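Local coordinates for lipoprotein (Clostridium difficile, PDB 4OTE), which probably serves as the methionine-binding lipoprotein of a membrane transport system, holding selenomethionine between its two lobes, at residues Gly17-Leu20 and Glu21-Pro25; Glu47-Asn51 and Gly52-Ala56; Arg120-Ser124 and Ile125-Thr129; Asn57-His61 and Glu62-Lys66. All coordinates share one frame; numbering follows the deposited sequence.

Interaction 1: Gly17-Leu20 and Glu21-Pro25; sequences GELL and EELKP. With ZN (zinc ion), chain G; ZN (zinc ion), chain H.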
loop_
_atom_site.group_PDB
_atom_site.type_symbol
_atom_site.label_atom_id
_atom_site.label_comp_id
_atom_site.label_asym_id
_atom_site.label_seq_id
_atom_site.Cartn_x
_atom_site.Cartn_y
_atom_site.Cartn_z
ATOM N N GLY A 17 10.394 -4.880 0.581
ATOM C CA GLY A 17 11.525 -5.475 1.291
ATOM C C GLY A 17 12.079 -6.694 0.575
ATOM O O GLY A 17 13.277 -6.775 0.305
ATOM N N GLU A 18 11.194 -7.631 0.250
ATOM C CA GLU A 18 11.583 -8.879 -0.402
ATOM C C GLU A 18 12.032 -8.641 -1.849
ATOM O O GLU A 18 12.920 -9.338 -2.334
ATOM C CB GLU A 18 10.437 -9.901 -0.314
ATOM C CG GLU A 18 10.576 -11.176 -1.144
ATOM C CD GLU A 18 11.845 -11.975 -0.882
ATOM O OE1 GLU A 18 12.526 -11.748 0.139
ATOM O OE2 GLU A 18 12.165 -12.856 -1.713
ATOM N N LEU A 19 11.440 -7.650 -2.519
ATOM C CA LEU A 19 11.893 -7.247 -3.855
ATOM C C LEU A 19 13.333 -6.726 -3.797
ATOM O O LEU A 19 14.187 -7.168 -4.565
ATOM C CB LEU A 19 10.964 -6.190 -4.455
ATOM C CG LEU A 19 11.414 -5.506 -5.752
ATOM C CD1 LEU A 19 11.678 -6.525 -6.855
ATOM C CD2 LEU A 19 10.386 -4.477 -6.207
ATOM N N LEU A 20 13.598 -5.800 -2.876
ATOM C CA LEU A 20 14.951 -5.277 -2.685
ATOM C C LEU A 20 15.959 -6.388 -2.370
ATOM O O LEU A 20 17.063 -6.389 -2.914
ATOM C CB LEU A 20 14.977 -4.217 -1.578
ATOM C CG LEU A 20 14.364 -2.855 -1.920
ATOM C CD1 LEU A 20 14.087 -2.055 -0.657
ATOM C CD2 LEU A 20 15.255 -2.072 -2.871
ATOM N N GLU A 21 15.575 -7.332 -1.508
ATOM C CA GLU A 21 16.460 -8.436 -1.125
ATOM C C GLU A 21 16.870 -9.255 -2.343
ATOM O O GLU A 21 18.037 -9.613 -2.490
ATOM C CB GLU A 21 15.795 -9.366 -0.098
ATOM C CG GLU A 21 15.618 -8.785 1.302
ATOM C CD GLU A 21 16.908 -8.658 2.096
ATOM O OE1 GLU A 21 17.984 -9.034 1.585
ATOM O OE2 GLU A 21 16.848 -8.186 3.256
ATOM N N GLU A 22 15.908 -9.544 -3.215
ATOM C CA GLU A 22 16.181 -10.323 -4.422
ATOM C C GLU A 22 16.932 -9.523 -5.489
ATOM O O GLU A 22 17.453 -10.104 -6.429
ATOM C CB GLU A 22 14.883 -10.894 -4.998
ATOM C CG GLU A 22 14.215 -11.928 -4.103
ATOM C CD GLU A 22 15.002 -13.224 -3.987
ATOM O OE1 GLU A 22 15.871 -13.483 -4.842
ATOM O OE2 GLU A 22 14.750 -14.004 -3.044
ATOM N N LEU A 23 16.987 -8.202 -5.336
ATOM C CA LEU A 23 17.740 -7.333 -6.247
ATOM C C LEU A 23 19.159 -7.010 -5.758
ATOM O O LEU A 23 19.892 -6.293 -6.443
ATOM C CB LEU A 23 16.972 -6.028 -6.484
ATOM C CG LEU A 23 15.725 -6.151 -7.352
ATOM C CD1 LEU A 23 14.885 -4.886 -7.257
ATOM C CD2 LEU A 23 16.095 -6.444 -8.800
ATOM N N LYS A 24 19.541 -7.530 -4.592
ATOM C CA LYS A 24 20.890 -7.316 -4.034
ATOM C C LYS A 24 22.018 -7.620 -5.016
ATOM O O LYS A 24 22.904 -6.795 -5.198
ATOM C CB LYS A 24 21.122 -8.176 -2.792
ATOM C CG LYS A 24 20.914 -7.484 -1.466
ATOM C CD LYS A 24 21.292 -8.451 -0.361
ATOM C CE LYS A 24 20.964 -7.903 1.006
ATOM N NZ LYS A 24 21.172 -8.958 2.036
ATOM N N PRO A 25 22.001 -8.819 -5.627
ATOM C CA PRO A 25 23.069 -9.170 -6.567
ATOM C C PRO A 25 23.188 -8.188 -7.731
ATOM O O PRO A 25 24.295 -7.905 -8.185
ATOM C CB PRO A 25 22.650 -10.551 -7.090
ATOM C CG PRO A 25 21.665 -11.073 -6.104
ATOM C CD PRO A 25 20.963 -9.864 -5.568
HETATM ZN ZN ZN G . 13.956 -13.753 -1.184
HETATM ZN ZN ZN H . 18.564 -8.369 4.320
#
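Glu18 OE2 has two partners: it binds a zinc ion at 2.1 Å and accepts a hydrogen bond from Lys232 NZ. One helical turn on, Glu22 OE2 reaches the same zinc at 2.0 Å, and a third ligand comes from elsewhere in the structure. The metal explains why Glu18 OE2 and Glu22 OE2 lie only 3.1 Å apart, since zinc and the nearby lysine probably offset their negative charge. The carboxylate planes are turned 67° against each other. Both glutamates bend at chi2, and their first torsions differ: Glu18 has CG trans to its own nitrogen (chi1 170°), Glu22 has CG beside it (chi1 -66°), which lets the ends converge. Glu21, on a neighbouring strip of the helix, binds a second zinc ion through OE2, while its OE1 forms a salt bridge with Lys24 NZ at 3.2 Å, whose hydrogen bond is weak.

Beneath these sites the helical ladder runs from Glu21 N to Gly17 O (3.0 Å) and from Glu22 N to Glu18 O. It then frays: Leu23 N divides weakly between Leu19 O and Leu20 O, where helix 13-22 gives way to helix 24-29. On the buried side, Leu19 CD1 packs against Leu23 CD1 at 3.6 Å. This pair of leucines faces Leu220 of helix 211-220 and Leu228 of helix 223-233, whereas Leu20 rests on Val9 and Ala11 of strand 6-12 and on Leu34 and Val36 of strand 33-39, so the helix bridges the sheet and the C-terminal helices.

Interaction 2: Glu47-Asn51 and Gly52-Ala56; sequences EALNN and GEIDA
Helix 44-51 ends where Ala48 O and Leu49 O receive the amides of Gly52 and Glu53, and the chain then doubles back beside its last turn. Glu53 N donates to Ala48 O at 3.0 Å, and Gly52 N makes weak bonds to Ala48 O (3.1 Å) and Leu49 O (3.3 Å). Gly52 turns the chain with a phi of 102°, a value that favours glycine.

After the turn Ile54 lies back along the helix. Its CG1 occupies the place between the backbone nitrogen and the carbonyl carbon (chi1 62°), which brings CG1 to 3.6 Å from Leu49 CA and carries CD1 onward to Ala48 CB at 3.9 Å. Glu53, extended beyond CG, brings OE1 to 3.7 Å from Ala48 CB. Leu49 answers from the helix side, its CD1 touching the backbone of the returning chain at Asp55 O (3.6 Å). Arg204 NH1 bonds both Leu49 O and Ile54 O, tying the helix end to the loop, and Asp55 OD2 accepts from Val8 N of strand 6-12.

Glu53 N to Ala48 O and Gly52 N to Leu49 O, with Gly52 as the C-prime residue of positive phi, make a Schellman motif, here leading from a helix into strand 56-58 of the sheet.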
loop_
_atom_site.group_PDB
_atom_site.type_symbol
_atom_site.label_atom_id
_atom_site.label_comp_id
_atom_site.label_asym_id
_atom_site.label_seq_id
_atom_site.Cartn_x
_atom_site.Cartn_y
_atom_site.Cartn_z
ATOM N N GLU A 47 10.153 9.154 8.858
ATOM C CA GLU A 47 10.963 9.762 9.914
ATOM C C GLU A 47 12.424 9.427 9.682
ATOM O O GLU A 47 13.263 10.316 9.560
ATOM C CB GLU A 47 10.543 9.256 11.301
ATOM C CG GLU A 47 9.300 9.920 11.872
ATOM C CD GLU A 47 9.511 11.378 12.251
ATOM O OE1 GLU A 47 10.668 11.773 12.526
ATOM O OE2 GLU A 47 8.512 12.132 12.277
ATOM N N ALA A 48 12.708 8.133 9.599
ATOM C CA ALA A 48 14.063 7.647 9.382
ATOM C C ALA A 48 14.685 8.276 8.142
ATOM O O ALA A 48 15.849 8.680 8.164
ATOM C CB ALA A 48 14.061 6.131 9.266
ATOM N N LEU A 49 13.906 8.368 7.067
ATOM C CA LEU A 49 14.389 8.979 5.832
ATOM C C LEU A 49 14.751 10.455 6.038
ATOM O O LEU A 49 15.805 10.914 5.596
ATOM C CB LEU A 49 13.347 8.839 4.717
ATOM C CG LEU A 49 13.692 9.468 3.366
ATOM C CD1 LEU A 49 14.993 8.896 2.826
ATOM C CD2 LEU A 49 12.559 9.273 2.366
ATOM N N ASN A 50 13.876 11.193 6.710
ATOM C CA ASN A 50 14.100 12.616 6.930
ATOM C C ASN A 50 15.225 12.870 7.937
ATOM O O ASN A 50 15.968 13.841 7.808
ATOM C CB ASN A 50 12.810 13.287 7.389
ATOM C CG ASN A 50 12.846 14.795 7.222
ATOM O OD1 ASN A 50 13.039 15.309 6.117
ATOM N ND2 ASN A 50 12.642 15.511 8.315
ATOM N N ASN A 51 15.345 11.985 8.927
ATOM C CA ASN A 51 16.433 12.029 9.910
ATOM C C ASN A 51 17.807 11.827 9.286
ATOM O O ASN A 51 18.792 12.337 9.800
ATOM C CB ASN A 51 16.250 10.941 10.984
ATOM C CG ASN A 51 15.015 11.147 11.844
ATOM O OD1 ASN A 51 14.670 10.283 12.649
ATOM N ND2 ASN A 51 14.338 12.281 11.676
ATOM N N GLY A 52 17.872 11.056 8.203
ATOM C CA GLY A 52 19.143 10.721 7.563
ATOM C C GLY A 52 19.645 9.320 7.878
ATOM O O GLY A 52 20.768 8.971 7.516
ATOM N N GLU A 53 18.824 8.512 8.543
ATOM C CA GLU A 53 19.225 7.157 8.923
ATOM C C GLU A 53 19.282 6.220 7.713
ATOM O O GLU A 53 20.100 5.306 7.671
ATOM C CB GLU A 53 18.265 6.585 9.971
ATOM C CG GLU A 53 18.784 5.311 10.614
ATOM C CD GLU A 53 17.807 4.660 11.577
ATOM O OE1 GLU A 53 16.634 5.075 11.660
ATOM O OE2 GLU A 53 18.227 3.700 12.254
ATOM N N ILE A 54 18.399 6.450 6.746
ATOM C CA ILE A 54 18.317 5.627 5.541
ATOM C C ILE A 54 18.408 6.524 4.311
ATOM O O ILE A 54 18.039 7.698 4.365
ATOM C CB ILE A 54 17.008 4.793 5.500
ATOM C CG1 ILE A 54 15.769 5.699 5.471
ATOM C CG2 ILE A 54 16.948 3.850 6.695
ATOM C CD1 ILE A 54 14.450 4.962 5.553
ATOM N N ASP A 55 18.912 5.969 3.213
ATOM C CA ASP A 55 19.060 6.712 1.955
ATOM C C ASP A 55 17.734 6.859 1.222
ATOM O O ASP A 55 17.539 7.808 0.467
ATOM C CB ASP A 55 20.055 6.006 1.040
ATOM C CG ASP A 55 21.453 5.981 1.617
ATOM O OD1 ASP A 55 22.016 7.071 1.846
ATOM O OD2 ASP A 55 21.987 4.877 1.840
ATOM N N ALA A 56 16.835 5.906 1.438
ATOM C CA ALA A 56 15.554 5.881 0.754
ATOM C C ALA A 56 14.598 4.926 1.461
ATOM O O ALA A 56 15.006 4.162 2.340
ATOM C CB ALA A 56 15.750 5.452 -0.693
#

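Interaction 3: Arg120-Ser124 and Ile125-Thr129; sequences RYLES and IGLLT
The last turn of helix 112-124 closes through Leu127 N to Leu122 O (3.0 Å) and Gly126 N to Glu123 O (2.8 Å). Tyr121 O is shared, taking Ile125 N at 3.3 Å and the hydroxyl of Ser124, which folds back over its own helix at 2.7 Å from Ser124 OG to Tyr121 O.

Leu122 and Ile125 lie side by side and point the same way, Leu122 CD2 meeting Ile125 CD1 at 4.1 Å; Leu127 and Leu128 add looser apolar contacts to Leu122. Leu128 also packs against Glu123, whose CB is 3.8 Å from Leu128 CD1. With CG trans to its nitrogen (chi1 177°) and the chain extended, Glu123 carries its carboxylate past Leu128 to the loop. There OE2 accepts from Leu130 N, and OE1 forms a salt bridge with Arg120 NH1 at 2.7 Å, although the hydrogen bond within it is weak. Arg120 NH2 in turn bonds Pro131 O, so both ends of this ion pair hold the departing chain.

Leu122 and Leu128 pack on Phe151 of strand 150-154, and Ile125 on Tyr189 of strand 187-190, the two outermost strands of their sheet. Gly126, with positive phi, is the C-prime residue of a Schellman motif that terminates the helix over this sheet.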
loop_
_atom_site.group_PDB
_atom_site.type_symbol
_atom_site.label_atom_id
_atom_site.label_comp_id
_atom_site.label_asym_id
_atom_site.label_seq_id
_atom_site.Cartn_x
_atom_site.Cartn_y
_atom_site.Cartn_z
ATOM N N ARG A 120 -15.673 4.868 -1.390
ATOM C CA ARG A 120 -15.917 5.118 -2.811
ATOM C C ARG A 120 -15.812 3.849 -3.656
ATOM O O ARG A 120 -16.509 3.724 -4.666
ATOM C CB ARG A 120 -14.985 6.204 -3.354
ATOM C CG ARG A 120 -15.261 7.582 -2.764
ATOM C CD ARG A 120 -15.471 8.642 -3.837
ATOM N NE ARG A 120 -15.923 9.919 -3.273
ATOM C CZ ARG A 120 -17.175 10.384 -3.303
ATOM N NH1 ARG A 120 -18.164 9.696 -3.869
ATOM N NH2 ARG A 120 -17.444 11.565 -2.755
ATOM N N TYR A 121 -14.953 2.910 -3.255
ATOM C CA TYR A 121 -14.915 1.605 -3.917
ATOM C C TYR A 121 -16.266 0.912 -3.737
ATOM O O TYR A 121 -16.847 0.415 -4.700
ATOM C CB TYR A 121 -13.796 0.706 -3.372
ATOM C CG TYR A 121 -12.372 1.159 -3.660
ATOM C CD1 TYR A 121 -12.020 1.731 -4.884
ATOM C CD2 TYR A 121 -11.366 0.972 -2.714
ATOM C CE1 TYR A 121 -10.718 2.131 -5.142
ATOM C CE2 TYR A 121 -10.062 1.368 -2.963
ATOM C CZ TYR A 121 -9.740 1.946 -4.178
ATOM O OH TYR A 121 -8.435 2.337 -4.424
ATOM N N LEU A 122 -16.768 0.903 -2.504
ATOM C CA LEU A 122 -18.064 0.295 -2.201
ATOM C C LEU A 122 -19.217 0.979 -2.948
ATOM O O LEU A 122 -20.189 0.319 -3.330
ATOM C CB LEU A 122 -18.326 0.297 -0.693
ATOM C CG LEU A 122 -17.388 -0.581 0.143
ATOM C CD1 LEU A 122 -17.642 -0.375 1.628
ATOM C CD2 LEU A 122 -17.528 -2.052 -0.221
ATOM N N GLU A 123 -19.104 2.292 -3.156
ATOM C CA GLU A 123 -20.060 3.027 -3.981
ATOM C C GLU A 123 -20.022 2.549 -5.429
ATOM O O GLU A 123 -21.065 2.307 -6.036
ATOM C CB GLU A 123 -19.780 4.533 -3.930
ATOM C CG GLU A 123 -20.693 5.375 -4.813
ATOM C CD GLU A 123 -20.495 6.864 -4.608
ATOM O OE1 GLU A 123 -19.327 7.304 -4.535
ATOM O OE2 GLU A 123 -21.507 7.596 -4.528
ATOM N N SER A 124 -18.817 2.401 -5.975
ATOM C CA SER A 124 -18.653 2.036 -7.386
ATOM C C SER A 124 -19.195 0.640 -7.717
ATOM O O SER A 124 -19.471 0.352 -8.880
ATOM C CB SER A 124 -17.183 2.146 -7.806
ATOM O OG SER A 124 -16.415 1.079 -7.283
ATOM N N ILE A 125 -19.344 -0.215 -6.705
ATOM C CA ILE A 125 -19.984 -1.525 -6.883
ATOM C C ILE A 125 -21.458 -1.533 -6.446
ATOM O O ILE A 125 -22.057 -2.598 -6.299
ATOM C CB ILE A 125 -19.205 -2.655 -6.167
ATOM C CG1 ILE A 125 -19.196 -2.458 -4.647
ATOM C CG2 ILE A 125 -17.786 -2.734 -6.709
ATOM C CD1 ILE A 125 -18.511 -3.576 -3.893
ATOM N N GLY A 126 -22.031 -0.349 -6.238
ATOM C CA GLY A 126 -23.464 -0.202 -5.990
ATOM C C GLY A 126 -23.944 -0.507 -4.584
ATOM O O GLY A 126 -25.149 -0.590 -4.354
ATOM N N LEU A 127 -23.022 -0.659 -3.637
ATOM C CA LEU A 127 -23.389 -0.992 -2.254
ATOM C C LEU A 127 -23.901 0.199 -1.444
ATOM O O LEU A 127 -24.605 0.008 -0.456
ATOM C CB LEU A 127 -22.216 -1.658 -1.523
ATOM C CG LEU A 127 -22.381 -3.159 -1.257
ATOM C CD1 LEU A 127 -21.177 -3.938 -1.758
ATOM C CD2 LEU A 127 -22.623 -3.420 0.224
ATOM N N LEU A 128 -23.546 1.414 -1.852
ATOM C CA LEU A 128 -24.014 2.628 -1.179
ATOM C C LEU A 128 -23.825 3.860 -2.067
ATOM O O LEU A 128 -23.231 3.768 -3.136
ATOM C CB LEU A 128 -23.295 2.808 0.167
ATOM C CG LEU A 128 -21.771 2.637 0.206
ATOM C CD1 LEU A 128 -21.060 3.795 -0.479
ATOM C CD2 LEU A 128 -21.283 2.500 1.642
ATOM N N THR A 129 -24.345 5.003 -1.628
ATOM C CA THR A 129 -24.177 6.259 -2.362
ATOM C C THR A 129 -23.606 7.346 -1.457
ATOM O O THR A 129 -23.916 7.404 -0.264
ATOM C CB THR A 129 -25.506 6.751 -2.976
ATOM O OG1 THR A 129 -26.451 7.029 -1.938
ATOM C CG2 THR A 129 -26.079 5.709 -3.926
#

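Interaction 4: Asn57-His61 and Glu62-Lys66; sequences NLFQH and EPYLK. With MSE (selenomethionine), chain C; ACT (acetate ion), chain S.
His61 and Tyr64 meet at about a right angle around the bound selenomethionine. The selenium sits over one face of the imidazole, offset toward its rim and 3.6 Å from His61 NE2, and is equally close to Tyr64 CB. Its methyl carbon CE lies 3.8 Å above the centre of the Tyr64 ring and also touches Phe59 CE2 and Gln60 CB. Tyr64 CG stands trans to its backbone nitrogen (chi1 -175°), bringing the ring over the ligand's tip.

His61 NE2 donates to OXT of an acetate ion, probably from the crystallisation liquor, at 2.9 Å, and His61 ND1 accepts a weak bond from Tyr64 N at 3.3 Å. The latter caps helix 62-72, with His61 as N-cap; together the two bonds would limit the ring's rotation. Leu65 N donates to His61 O at 3.2 Å.

Farther out, Gln60 OE1 lies in plane at the edge of the Tyr64 ring, 3.4 Å from Tyr64 CD2. Gln60 NE2 is held by Asn46 and weakly by Asn57 OD1; Tyr64 OH bonds Tyr42 O. The strand-to-helix corner thus supplies much of the lining around the ligand's selenium and methyl end, which Tyr42 helps complete, consistent with methionine binding in the NlpA family.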
loop_
_atom_site.group_PDB
_atom_site.type_symbol
_atom_site.label_atom_id
_atom_site.label_comp_id
_atom_site.label_asym_id
_atom_site.label_seq_id
_atom_site.Cartn_x
_atom_site.Cartn_y
_atom_site.Cartn_z
ATOM N N ASN A 57 13.324 4.969 1.085
ATOM C CA ASN A 57 12.392 3.945 1.541
ATOM C C ASN A 57 11.462 3.474 0.429
ATOM O O ASN A 57 11.262 4.174 -0.570
ATOM C CB ASN A 57 11.637 4.374 2.818
ATOM C CG ASN A 57 10.699 5.562 2.608
ATOM O OD1 ASN A 57 9.963 5.632 1.624
ATOM N ND2 ASN A 57 10.685 6.476 3.574
ATOM N N LEU A 58 10.935 2.264 0.599
ATOM C CA LEU A 58 10.043 1.649 -0.375
ATOM C C LEU A 58 8.828 1.049 0.331
ATOM O O LEU A 58 8.850 -0.109 0.754
ATOM C CB LEU A 58 10.791 0.576 -1.172
ATOM C CG LEU A 58 10.016 -0.097 -2.311
ATOM C CD1 LEU A 58 9.480 0.928 -3.297
ATOM C CD2 LEU A 58 10.891 -1.114 -3.024
ATOM N N PHE A 59 7.777 1.851 0.476
ATOM C CA PHE A 59 6.548 1.389 1.138
ATOM C C PHE A 59 5.275 2.157 0.753
ATOM O O PHE A 59 4.177 1.642 0.953
ATOM C CB PHE A 59 6.720 1.427 2.668
ATOM C CG PHE A 59 6.567 2.801 3.265
ATOM C CD1 PHE A 59 7.564 3.753 3.125
ATOM C CD2 PHE A 59 5.415 3.141 3.965
ATOM C CE1 PHE A 59 7.415 5.021 3.669
ATOM C CE2 PHE A 59 5.259 4.403 4.511
ATOM C CZ PHE A 59 6.262 5.346 4.364
ATOM N N GLN A 60 5.416 3.367 0.207
ATOM C CA GLN A 60 4.283 4.274 0.023
ATOM C C GLN A 60 4.066 4.698 -1.428
ATOM O O GLN A 60 4.934 4.508 -2.282
ATOM C CB GLN A 60 4.499 5.530 0.868
ATOM C CG GLN A 60 5.514 6.500 0.282
ATOM C CD GLN A 60 6.089 7.431 1.324
ATOM O OE1 GLN A 60 5.352 8.174 1.969
ATOM N NE2 GLN A 60 7.412 7.400 1.496
ATOM N N HIS A 61 2.896 5.285 -1.680
ATOM C CA HIS A 61 2.617 5.974 -2.936
ATOM C C HIS A 61 2.710 7.492 -2.722
ATOM O O HIS A 61 2.817 7.969 -1.585
ATOM C CB HIS A 61 1.262 5.553 -3.540
ATOM C CG HIS A 61 0.126 5.501 -2.564
ATOM N ND1 HIS A 61 -0.312 6.605 -1.866
ATOM C CD2 HIS A 61 -0.694 4.482 -2.206
ATOM C CE1 HIS A 61 -1.335 6.266 -1.101
ATOM N NE2 HIS A 61 -1.587 4.983 -1.288
ATOM N N GLU A 62 2.692 8.246 -3.815
ATOM C CA GLU A 62 2.946 9.686 -3.752
ATOM C C GLU A 62 1.898 10.464 -2.956
ATOM O O GLU A 62 2.257 11.399 -2.240
ATOM C CB GLU A 62 3.103 10.283 -5.154
ATOM C CG GLU A 62 3.486 11.758 -5.145
ATOM C CD GLU A 62 3.843 12.292 -6.517
ATOM O OE1 GLU A 62 3.513 11.639 -7.532
ATOM O OE2 GLU A 62 4.457 13.377 -6.579
ATOM N N PRO A 63 0.605 10.095 -3.083
ATOM C CA PRO A 63 -0.423 10.782 -2.291
ATOM C C PRO A 63 -0.198 10.682 -0.780
ATOM O O PRO A 63 -0.381 11.663 -0.068
ATOM C CB PRO A 63 -1.712 10.068 -2.697
ATOM C CG PRO A 63 -1.451 9.624 -4.091
ATOM C CD PRO A 63 0.003 9.242 -4.125
ATOM N N TYR A 64 0.210 9.510 -0.305
ATOM C CA TYR A 64 0.520 9.319 1.108
ATOM C C TYR A 64 1.706 10.185 1.508
ATOM O O TYR A 64 1.676 10.840 2.547
ATOM C CB TYR A 64 0.832 7.851 1.408
ATOM C CG TYR A 64 1.046 7.584 2.876
ATOM C CD1 TYR A 64 -0.029 7.298 3.715
ATOM C CD2 TYR A 64 2.321 7.635 3.433
ATOM C CE1 TYR A 64 0.166 7.064 5.069
ATOM C CE2 TYR A 64 2.525 7.398 4.783
ATOM C CZ TYR A 64 1.449 7.108 5.592
ATOM O OH TYR A 64 1.659 6.877 6.929
ATOM N N LEU A 65 2.744 10.181 0.674
ATOM C CA LEU A 65 3.933 10.992 0.915
ATOM C C LEU A 65 3.576 12.480 0.991
ATOM O O LEU A 65 3.995 13.169 1.916
ATOM C CB LEU A 65 4.985 10.735 -0.170
ATOM C CG LEU A 65 6.309 11.504 -0.054
ATOM C CD1 LEU A 65 7.462 10.679 -0.615
ATOM C CD2 LEU A 65 6.240 12.865 -0.747
ATOM N N LYS A 66 2.800 12.967 0.029
ATOM C CA LYS A 66 2.384 14.375 0.024
ATOM C C LYS A 66 1.648 14.748 1.307
ATOM O O LYS A 66 1.865 15.826 1.865
ATOM C CB LYS A 66 1.518 14.696 -1.200
ATOM C CG LYS A 66 2.320 14.877 -2.479
ATOM C CD LYS A 66 1.435 15.206 -3.671
ATOM C CE LYS A 66 2.266 15.399 -4.932
ATOM N NZ LYS A 66 1.434 15.549 -6.160
HETATM N N MSE C 301 1.079 -0.914 -0.218
HETATM C CA MSE C 301 0.121 0.137 0.262
HETATM C C MSE C 301 -0.906 0.363 -0.792
HETATM O O MSE C 301 -0.570 0.677 -1.939
HETATM O OXT MSE C 301 -2.099 0.242 -0.507
HETATM C CB MSE C 301 0.799 1.468 0.582
HETATM C CG MSE C 301 -0.174 2.464 1.219
HETATM SE SE MSE C 301 0.676 4.230 1.444
HETATM C CE MSE C 301 1.876 3.739 2.912
HETATM C C ACT S . -3.953 2.045 -1.270
HETATM O O ACT S . -4.269 0.886 -0.921
HETATM O OXT ACT S . -3.375 2.852 -0.510
HETATM C CH3 ACT S . -4.277 2.477 -2.659
#

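In the fold
Interaction 4 lies nearest the middle of the chain, about 9 Å from its centre, and lines the selenomethionine pocket. Interactions 1 and 2 both touch it: Leu20 CG meets Leu58 CD2 at 4.0 Å, and Leu49 CD2 meets Asn57 ND2 at 3.6 Å. Interaction 2 leads directly into strand 56-58, which carries the chain to the pocket; the side chain of Leu49 remains about 12 Å from the ligand. Interactions 1 and 2 approach to about 7 Å between nearest atoms without touching. Interaction 3 packs against the other sheet, with its centre about 38 Å from that of interaction 1 and 26 Å from that of interaction 4.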